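Acyl-coenzyme A oxidase (Caenorhabditis elegans, PDB 5K3H) catalyses the FAD-dependent first step of peroxisomal beta-oxidation, desaturating acyl-CoA thioesters to (2E)-enoyl-CoA with oxygen as electron acceptor and hydrogen peroxide as by-product. Local coordinates at residues Asp565-Leu576 and Val596-Ile607. Sequence-based numbering, arbitrary orientation.
Sequences DLLHLHVNYELL and VRDQLYFYLQKI
Asp565 and Lys606 close one end of this helix pair: Lys606 NZ meets Asp565 OD2 at 2.9 Å on its syn side, tilted out of the carboxylate plane. The same Asp565 OD2 accepts a hydrogen bond from a water, 2.8 Å from the water oxygen, which also donates to the backbone O of Lys606. Mid-contact, His568 lays CB over a face of the Tyr603 ring, 3.4 Å from its centroid, while Tyr603 OH lies over one face of the imidazole, toward its rim, the rings near parallel but slid apart. The imidazole nitrogens are satisfied elsewhere: ND1 by Ser564 O, NE2 by Gly487 O. An alanine in place of Tyr603 is likely to strip His568 CB of this CH-pi partner and open a gap between His568 and the Phe602 ring. Buried Asn572 spends its polar atoms away from helix 590-616, ND2 on His568 O (2.8 Å, N-H...O 151°) and OD1 on Tyr491 OH; with CG beside its own backbone N (chi1 -78°), the amide abuts Gln599 CB and Val596 CG1. Leu569 is a knob among Leu600, Tyr603, Leu604 and Ile607. The segment axes, 8.8 Å apart at closest, run broadly opposed (141°), pairing helices 557-577 and 590-616 within the helical C-terminal part of the acyl-CoA oxidase fold.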
ATOM      1  N   ASP B 565     -20.198 -21.580  -2.471  1.00 20.04           N
ATOM      2  CA  ASP B 565     -18.794 -21.916  -2.245  1.00 19.66           C
ATOM      3  C   ASP B 565     -18.009 -20.684  -1.842  1.00 19.54           C
ATOM      4  O   ASP B 565     -17.188 -20.736  -0.924  1.00 18.75           O
ATOM      5  CB  ASP B 565     -18.153 -22.516  -3.496  1.00 19.80           C
ATOM      6  CG  ASP B 565     -18.717 -23.858  -3.850  1.00 20.33           C
ATOM      7  OD1 ASP B 565     -19.410 -24.450  -2.996  1.00 20.62           O
ATOM      8  OD2 ASP B 565     -18.419 -24.343  -4.970  1.00 20.22           O
ATOM      9  N   LEU B 566     -18.219 -19.571  -2.557  1.00 18.05           N
ATOM     10  CA  LEU B 566     -17.556 -18.318  -2.202  1.00 18.91           C
ATOM     11  C   LEU B 566     -17.910 -17.911  -0.791  1.00 18.95           C
ATOM     12  O   LEU B 566     -17.025 -17.535  -0.009  1.00 18.01           O
ATOM     13  CB  LEU B 566     -17.968 -17.181  -3.151  1.00 18.73           C
ATOM     14  CG  LEU B 566     -16.965 -16.628  -4.150  1.00 19.45           C
ATOM     15  CD1 LEU B 566     -17.330 -15.226  -4.598  1.00 19.55           C
ATOM     16  CD2 LEU B 566     -15.592 -16.659  -3.556  1.00 19.40           C
ATOM     17  N   LEU B 567     -19.205 -18.007  -0.443  1.00 20.03           N
ATOM     18  CA  LEU B 567     -19.668 -17.580   0.875  1.00 19.72           C
ATOM     19  C   LEU B 567     -19.036 -18.407   1.984  1.00 19.04           C
ATOM     20  O   LEU B 567     -18.641 -17.862   3.025  1.00 19.41           O
ATOM     21  CB  LEU B 567     -21.187 -17.693   0.959  1.00 20.47           C
ATOM     22  CG  LEU B 567     -21.727 -17.501   2.380  1.00 21.46           C
ATOM     23  CD1 LEU B 567     -21.546 -16.080   2.939  1.00 22.02           C
ATOM     24  CD2 LEU B 567     -23.167 -17.936   2.417  1.00 22.14           C
ATOM     25  N   HIS B 568     -18.911 -19.723   1.766  1.00 20.14           N
ATOM     26  CA  HIS B 568     -18.307 -20.589   2.774  1.00 19.72           C
ATOM     27  C   HIS B 568     -16.838 -20.281   2.957  1.00 19.21           C
ATOM     28  O   HIS B 568     -16.321 -20.402   4.074  1.00 19.16           O
ATOM     29  CB  HIS B 568     -18.476 -22.062   2.417  1.00 19.72           C
ATOM     30  CG  HIS B 568     -19.767 -22.642   2.877  1.00 19.50           C
ATOM     31  ND1 HIS B 568     -20.916 -22.608   2.112  1.00 20.01           N
ATOM     32  CD2 HIS B 568     -20.113 -23.199   4.062  1.00 19.53           C
ATOM     33  CE1 HIS B 568     -21.904 -23.161   2.791  1.00 20.27           C
ATOM     34  NE2 HIS B 568     -21.444 -23.523   3.979  1.00 20.18           N
ATOM     35  N   LEU B 569     -16.138 -19.930   1.873  1.00 17.43           N
ATOM     36  CA  LEU B 569     -14.765 -19.439   2.009  1.00 17.16           C
ATOM     37  C   LEU B 569     -14.721 -18.161   2.840  1.00 17.20           C
ATOM     38  O   LEU B 569     -13.907 -18.026   3.768  1.00 17.13           O
ATOM     39  CB  LEU B 569     -14.163 -19.180   0.629  1.00 16.84           C
ATOM     40  CG  LEU B 569     -12.736 -18.619   0.574  1.00 16.92           C
ATOM     41  CD1 LEU B 569     -11.731 -19.568   1.257  1.00 17.30           C
ATOM     42  CD2 LEU B 569     -12.334 -18.340  -0.855  1.00 17.01           C
ATOM     43  N   HIS B 570     -15.621 -17.221   2.529  1.00 17.70           N
ATOM     44  CA  HIS B 570     -15.670 -15.938   3.218  1.00 17.95           C
ATOM     45  C   HIS B 570     -15.850 -16.121   4.722  1.00 18.21           C
ATOM     46  O   HIS B 570     -15.077 -15.576   5.522  1.00 18.10           O
ATOM     47  CB  HIS B 570     -16.802 -15.092   2.612  1.00 17.90           C
ATOM     48  CG  HIS B 570     -16.864 -13.676   3.111  1.00 17.83           C
ATOM     49  ND1 HIS B 570     -15.841 -12.771   2.927  1.00 18.08           N
ATOM     50  CD2 HIS B 570     -17.850 -13.001   3.751  1.00 18.15           C
ATOM     51  CE1 HIS B 570     -16.181 -11.610   3.458  1.00 17.94           C
ATOM     52  NE2 HIS B 570     -17.397 -11.721   3.959  1.00 18.19           N
ATOM     53  N   VAL B 571     -16.877 -16.863   5.139  1.00 17.30           N
ATOM     54  CA  VAL B 571     -17.145 -16.926   6.576  1.00 18.29           C
ATOM     55  C   VAL B 571     -16.006 -17.628   7.315  1.00 18.33           C
ATOM     56  O   VAL B 571     -15.654 -17.235   8.431  1.00 18.38           O
ATOM     57  CB  VAL B 571     -18.512 -17.586   6.853  1.00 18.72           C
ATOM     58  CG1 VAL B 571     -19.644 -16.727   6.310  1.00 18.62           C
ATOM     59  CG2 VAL B 571     -18.571 -18.997   6.241  1.00 19.55           C
ATOM     60  N   ASN B 572     -15.351 -18.611   6.689  1.00 18.58           N
ATOM     61  CA  ASN B 572     -14.222 -19.261   7.362  1.00 18.26           C
ATOM     62  C   ASN B 572     -12.979 -18.378   7.398  1.00 18.18           C
ATOM     63  O   ASN B 572     -12.268 -18.347   8.410  1.00 17.83           O
ATOM     64  CB  ASN B 572     -13.902 -20.603   6.712  1.00 17.83           C
ATOM     65  CG  ASN B 572     -14.865 -21.673   7.134  1.00 17.76           C
ATOM     66  OD1 ASN B 572     -14.813 -22.139   8.278  1.00 17.67           O
ATOM     67  ND2 ASN B 572     -15.728 -22.110   6.213  1.00 17.83           N
ATOM     68  N   TYR B 573     -12.676 -17.681   6.295  1.00 18.23           N
ATOM     69  CA  TYR B 573     -11.541 -16.763   6.298  1.00 18.53           C
ATOM     70  C   TYR B 573     -11.758 -15.622   7.286  1.00 19.23           C
ATOM     71  O   TYR B 573     -10.867 -15.286   8.077  1.00 19.28           O
ATOM     72  CB  TYR B 573     -11.327 -16.211   4.900  1.00 18.25           C
ATOM     73  CG  TYR B 573     -10.101 -15.355   4.781  1.00 17.54           C
ATOM     74  CD1 TYR B 573      -8.860 -15.931   4.517  1.00 17.22           C
ATOM     75  CD2 TYR B 573     -10.165 -13.983   4.955  1.00 17.25           C
ATOM     76  CE1 TYR B 573      -7.725 -15.159   4.402  1.00 17.28           C
ATOM     77  CE2 TYR B 573      -9.027 -13.207   4.842  1.00 17.01           C
ATOM     78  CZ  TYR B 573      -7.818 -13.806   4.561  1.00 16.92           C
ATOM     79  OH  TYR B 573      -6.683 -13.050   4.444  1.00 17.38           O
ATOM     80  N   GLU B 574     -12.938 -14.996   7.240  1.00 18.48           N
ATOM     81  CA  GLU B 574     -13.210 -13.876   8.128  1.00 19.33           C
ATOM     82  C   GLU B 574     -13.258 -14.327   9.582  1.00 18.76           C
ATOM     83  O   GLU B 574     -12.813 -13.598  10.474  1.00 19.66           O
ATOM     84  CB  GLU B 574     -14.515 -13.195   7.715  1.00 20.92           C
ATOM     85  CG  GLU B 574     -14.510 -12.628   6.286  1.00 22.30           C
ATOM     86  CD  GLU B 574     -13.452 -11.539   6.074  1.00 25.29           C
ATOM     87  OE1 GLU B 574     -13.284 -10.691   6.987  1.00 28.52           O
ATOM     88  OE2 GLU B 574     -12.794 -11.514   4.993  1.00 24.20           O
ATOM     89  N   LEU B 575     -13.793 -15.522   9.854  1.00 21.65           N
ATOM     90  CA  LEU B 575     -13.814 -15.999  11.238  1.00 21.34           C
ATOM     91  C   LEU B 575     -12.410 -16.303  11.749  1.00 22.16           C
ATOM     92  O   LEU B 575     -12.071 -15.951  12.886  1.00 20.92           O
ATOM     93  CB  LEU B 575     -14.716 -17.226  11.386  1.00 20.67           C
ATOM     94  CG  LEU B 575     -14.836 -17.833  12.803  1.00 20.59           C
ATOM     95  CD1 LEU B 575     -15.261 -16.786  13.878  1.00 19.76           C
ATOM     96  CD2 LEU B 575     -15.782 -19.065  12.790  1.00 20.39           C
ATOM     97  N   LEU B 576     -11.573 -16.956  10.938  1.00 19.59           N
ATOM     98  CA  LEU B 576     -10.188 -17.160  11.353  1.00 21.06           C
ATOM     99  C   LEU B 576      -9.502 -15.830  11.610  1.00 20.69           C
ATOM    100  O   LEU B 576      -8.680 -15.721  12.526  1.00 21.43           O
ATOM    101  CB  LEU B 576      -9.434 -17.975  10.305  1.00 23.38           C
ATOM    102  CG  LEU B 576      -8.202 -18.804  10.718  1.00 26.36           C
ATOM    103  CD1 LEU B 576      -8.492 -19.826  11.816  1.00 27.64           C
ATOM    104  CD2 LEU B 576      -7.641 -19.510   9.497  1.00 26.40           C
ATOM    105  N   VAL B 596     -12.314 -24.772  11.327  1.00 21.64           N
ATOM    106  CA  VAL B 596     -12.421 -23.581  10.495  1.00 21.71           C
ATOM    107  C   VAL B 596     -11.244 -23.507   9.529  1.00 20.96           C
ATOM    108  O   VAL B 596     -11.418 -23.170   8.354  1.00 19.96           O
ATOM    109  CB  VAL B 596     -12.520 -22.322  11.385  1.00 21.89           C
ATOM    110  CG1 VAL B 596     -12.457 -21.061  10.541  1.00 21.80           C
ATOM    111  CG2 VAL B 596     -13.813 -22.344  12.190  1.00 23.19           C
ATOM    112  N   ARG B 597     -10.038 -23.849  10.004  1.00 20.29           N
ATOM    113  CA  ARG B 597      -8.849 -23.877   9.150  1.00 21.93           C
ATOM    114  C   ARG B 597      -8.969 -24.914   8.041  1.00 22.15           C
ATOM    115  O   ARG B 597      -8.605 -24.650   6.892  1.00 21.90           O
ATOM    116  CB  ARG B 597      -7.602 -24.163   9.983  1.00 22.71           C
ATOM    117  CG  ARG B 597      -7.261 -23.102  10.970  1.00 23.48           C
ATOM    118  CD  ARG B 597      -6.065 -23.505  11.810  1.00 24.33           C
ATOM    119  NE  ARG B 597      -5.674 -22.436  12.721  1.00 25.55           N
ATOM    120  CZ  ARG B 597      -5.710 -22.514  14.052  1.00 26.70           C
ATOM    121  NH1 ARG B 597      -6.113 -23.635  14.649  1.00 28.98           N
ATOM    122  NH2 ARG B 597      -5.315 -21.468  14.785  1.00 27.23           N
ATOM    123  N   ASP B 598      -9.428 -26.123   8.378  1.00 20.44           N
ATOM    124  CA  ASP B 598      -9.612 -27.163   7.361  1.00 22.06           C
ATOM    125  C   ASP B 598     -10.654 -26.757   6.329  1.00 20.96           C
ATOM    126  O   ASP B 598     -10.477 -27.004   5.138  1.00 21.59           O
ATOM    127  CB  ASP B 598     -10.009 -28.471   8.030  1.00 23.17           C
ATOM    128  CG  ASP B 598      -8.926 -28.992   8.941  1.00 25.33           C
ATOM    129  OD1 ASP B 598      -7.736 -28.625   8.762  1.00 23.14           O
ATOM    130  OD2 ASP B 598      -9.277 -29.755   9.869  1.00 31.77           O
ATOM    131  N   GLN B 599     -11.750 -26.135   6.770  1.00 18.95           N
ATOM    132  CA  GLN B 599     -12.740 -25.613   5.836  1.00 20.02           C
ATOM    133  C   GLN B 599     -12.127 -24.542   4.946  1.00 18.24           C
ATOM    134  O   GLN B 599     -12.456 -24.445   3.754  1.00 16.78           O
ATOM    135  CB  GLN B 599     -13.922 -25.019   6.601  1.00 22.94           C
ATOM    136  CG  GLN B 599     -14.626 -26.016   7.466  1.00 26.95           C
ATOM    137  CD  GLN B 599     -15.272 -27.082   6.673  1.00 30.13           C
ATOM    138  OE1 GLN B 599     -16.252 -26.829   5.967  1.00 37.90           O
ATOM    139  NE2 GLN B 599     -14.710 -28.298   6.741  1.00 32.26           N
ATOM    140  N   LEU B 600     -11.273 -23.693   5.527  1.00 19.81           N
ATOM    141  CA  LEU B 600     -10.613 -22.660   4.746  1.00 20.08           C
ATOM    142  C   LEU B 600      -9.783 -23.283   3.631  1.00 18.90           C
ATOM    143  O   LEU B 600      -9.926 -22.916   2.454  1.00 19.36           O
ATOM    144  CB  LEU B 600      -9.760 -21.765   5.658  1.00 20.01           C
ATOM    145  CG  LEU B 600      -8.753 -20.828   4.982  1.00 21.43           C
ATOM    146  CD1 LEU B 600      -9.431 -19.865   4.033  1.00 21.90           C
ATOM    147  CD2 LEU B 600      -7.994 -20.039   6.043  1.00 21.56           C
ATOM    148  N   TYR B 601      -8.905 -24.228   3.986  1.00 21.13           N
ATOM    149  CA  TYR B 601      -8.075 -24.878   2.980  1.00 19.96           C
ATOM    150  C   TYR B 601      -8.905 -25.709   2.000  1.00 20.02           C
ATOM    151  O   TYR B 601      -8.572 -25.762   0.807  1.00 20.15           O
ATOM    152  CB  TYR B 601      -7.006 -25.708   3.682  1.00 19.41           C
ATOM    153  CG  TYR B 601      -6.177 -24.829   4.589  1.00 19.53           C
ATOM    154  CD1 TYR B 601      -5.704 -23.608   4.132  1.00 19.65           C
ATOM    155  CD2 TYR B 601      -5.872 -25.205   5.889  1.00 19.17           C
ATOM    156  CE1 TYR B 601      -4.957 -22.769   4.951  1.00 19.60           C
ATOM    157  CE2 TYR B 601      -5.126 -24.375   6.721  1.00 19.17           C
ATOM    158  CZ  TYR B 601      -4.674 -23.156   6.237  1.00 19.55           C
ATOM    159  OH  TYR B 601      -3.933 -22.319   7.011  1.00 19.84           O
ATOM    160  N   PHE B 602     -10.006 -26.321   2.464  1.00 20.10           N
ATOM    161  CA  PHE B 602     -10.876 -27.061   1.558  1.00 20.23           C
ATOM    162  C   PHE B 602     -11.522 -26.146   0.521  1.00 20.13           C
ATOM    163  O   PHE B 602     -11.508 -26.450  -0.673  1.00 20.29           O
ATOM    164  CB  PHE B 602     -11.957 -27.819   2.335  1.00 20.41           C
ATOM    165  CG  PHE B 602     -12.954 -28.526   1.438  1.00 20.20           C
ATOM    166  CD1 PHE B 602     -12.662 -29.783   0.905  1.00 20.21           C
ATOM    167  CD2 PHE B 602     -14.162 -27.922   1.103  1.00 20.25           C
ATOM    168  CE1 PHE B 602     -13.570 -30.439   0.085  1.00 20.32           C
ATOM    169  CE2 PHE B 602     -15.072 -28.556   0.265  1.00 20.49           C
ATOM    170  CZ  PHE B 602     -14.783 -29.816  -0.240  1.00 20.18           C
ATOM    171  N   TYR B 603     -12.094 -25.013   0.947  1.00 19.35           N
ATOM    172  CA  TYR B 603     -12.806 -24.186  -0.026  1.00 19.77           C
ATOM    173  C   TYR B 603     -11.862 -23.415  -0.947  1.00 20.69           C
ATOM    174  O   TYR B 603     -12.260 -23.082  -2.066  1.00 20.24           O
ATOM    175  CB  TYR B 603     -13.778 -23.224   0.668  1.00 20.03           C
ATOM    176  CG  TYR B 603     -15.093 -23.886   1.049  1.00 19.68           C
ATOM    177  CD1 TYR B 603     -16.073 -24.109   0.104  1.00 19.68           C
ATOM    178  CD2 TYR B 603     -15.326 -24.323   2.361  1.00 19.68           C
ATOM    179  CE1 TYR B 603     -17.272 -24.722   0.453  1.00 19.91           C
ATOM    180  CE2 TYR B 603     -16.510 -24.954   2.724  1.00 19.50           C
ATOM    181  CZ  TYR B 603     -17.486 -25.146   1.770  1.00 19.81           C
ATOM    182  OH  TYR B 603     -18.681 -25.764   2.123  1.00 19.45           O
ATOM    183  N   LEU B 604     -10.606 -23.198  -0.556  1.00 17.83           N
ATOM    184  CA  LEU B 604      -9.634 -22.715  -1.532  1.00 19.28           C
ATOM    185  C   LEU B 604      -9.597 -23.638  -2.755  1.00 22.11           C
ATOM    186  O   LEU B 604      -9.801 -23.196  -3.895  1.00 22.60           O
ATOM    187  CB  LEU B 604      -8.249 -22.638  -0.891  1.00 18.47           C
ATOM    188  CG  LEU B 604      -8.020 -21.545   0.164  1.00 18.11           C
ATOM    189  CD1 LEU B 604      -6.584 -21.616   0.755  1.00 17.45           C
ATOM    190  CD2 LEU B 604      -8.371 -20.134  -0.406  1.00 18.16           C
ATOM    191  N   GLN B 605      -9.393 -24.937  -2.521  1.00 18.02           N
ATOM    192  CA  GLN B 605      -9.376 -25.925  -3.595  1.00 20.96           C
ATOM    193  C   GLN B 605     -10.716 -25.975  -4.340  1.00 18.86           C
ATOM    194  O   GLN B 605     -10.757 -26.165  -5.565  1.00 17.00           O
ATOM    195  CB  GLN B 605      -9.027 -27.288  -2.974  1.00 25.77           C
ATOM    196  CG  GLN B 605      -9.500 -28.553  -3.729  1.00 30.69           C
ATOM    197  CD  GLN B 605     -10.946 -28.965  -3.361  1.00 36.78           C
ATOM    198  OE1 GLN B 605     -11.394 -28.754  -2.223  1.00 40.87           O
ATOM    199  NE2 GLN B 605     -11.671 -29.572  -4.329  1.00 42.16           N
ATOM    200  N   LYS B 606     -11.825 -25.810  -3.611  1.00 21.83           N
ATOM    201  CA  LYS B 606     -13.146 -25.858  -4.228  1.00 20.14           C
ATOM    202  C   LYS B 606     -13.373 -24.654  -5.134  1.00 19.47           C
ATOM    203  O   LYS B 606     -14.021 -24.765  -6.190  1.00 19.56           O
ATOM    204  CB  LYS B 606     -14.216 -25.945  -3.131  1.00 20.54           C
ATOM    205  CG  LYS B 606     -15.610 -26.230  -3.656  1.00 21.02           C
ATOM    206  CD  LYS B 606     -15.804 -27.744  -3.737  1.00 21.36           C
ATOM    207  CE  LYS B 606     -16.923 -28.133  -4.655  1.00 21.95           C
ATOM    208  NZ  LYS B 606     -18.035 -27.170  -4.572  1.00 22.67           N
ATOM    209  N   ILE B 607     -12.843 -23.491  -4.740  1.00 19.14           N
ATOM    210  CA  ILE B 607     -13.045 -22.270  -5.508  1.00 18.16           C
ATOM    211  C   ILE B 607     -12.191 -22.282  -6.778  1.00 17.19           C
ATOM    212  O   ILE B 607     -12.614 -21.762  -7.825  1.00 17.19           O
ATOM    213  CB  ILE B 607     -12.710 -21.060  -4.617  1.00 18.57           C
ATOM    214  CG1 ILE B 607     -13.765 -20.866  -3.515  1.00 19.55           C
ATOM    215  CG2 ILE B 607     -12.570 -19.793  -5.451  1.00 18.86           C
ATOM    216  CD1 ILE B 607     -15.123 -20.543  -4.026  1.00 19.76           C
TER
HETATM  217  O   HOH W   1     -16.743 -23.404  -6.944  1.00 19.19           O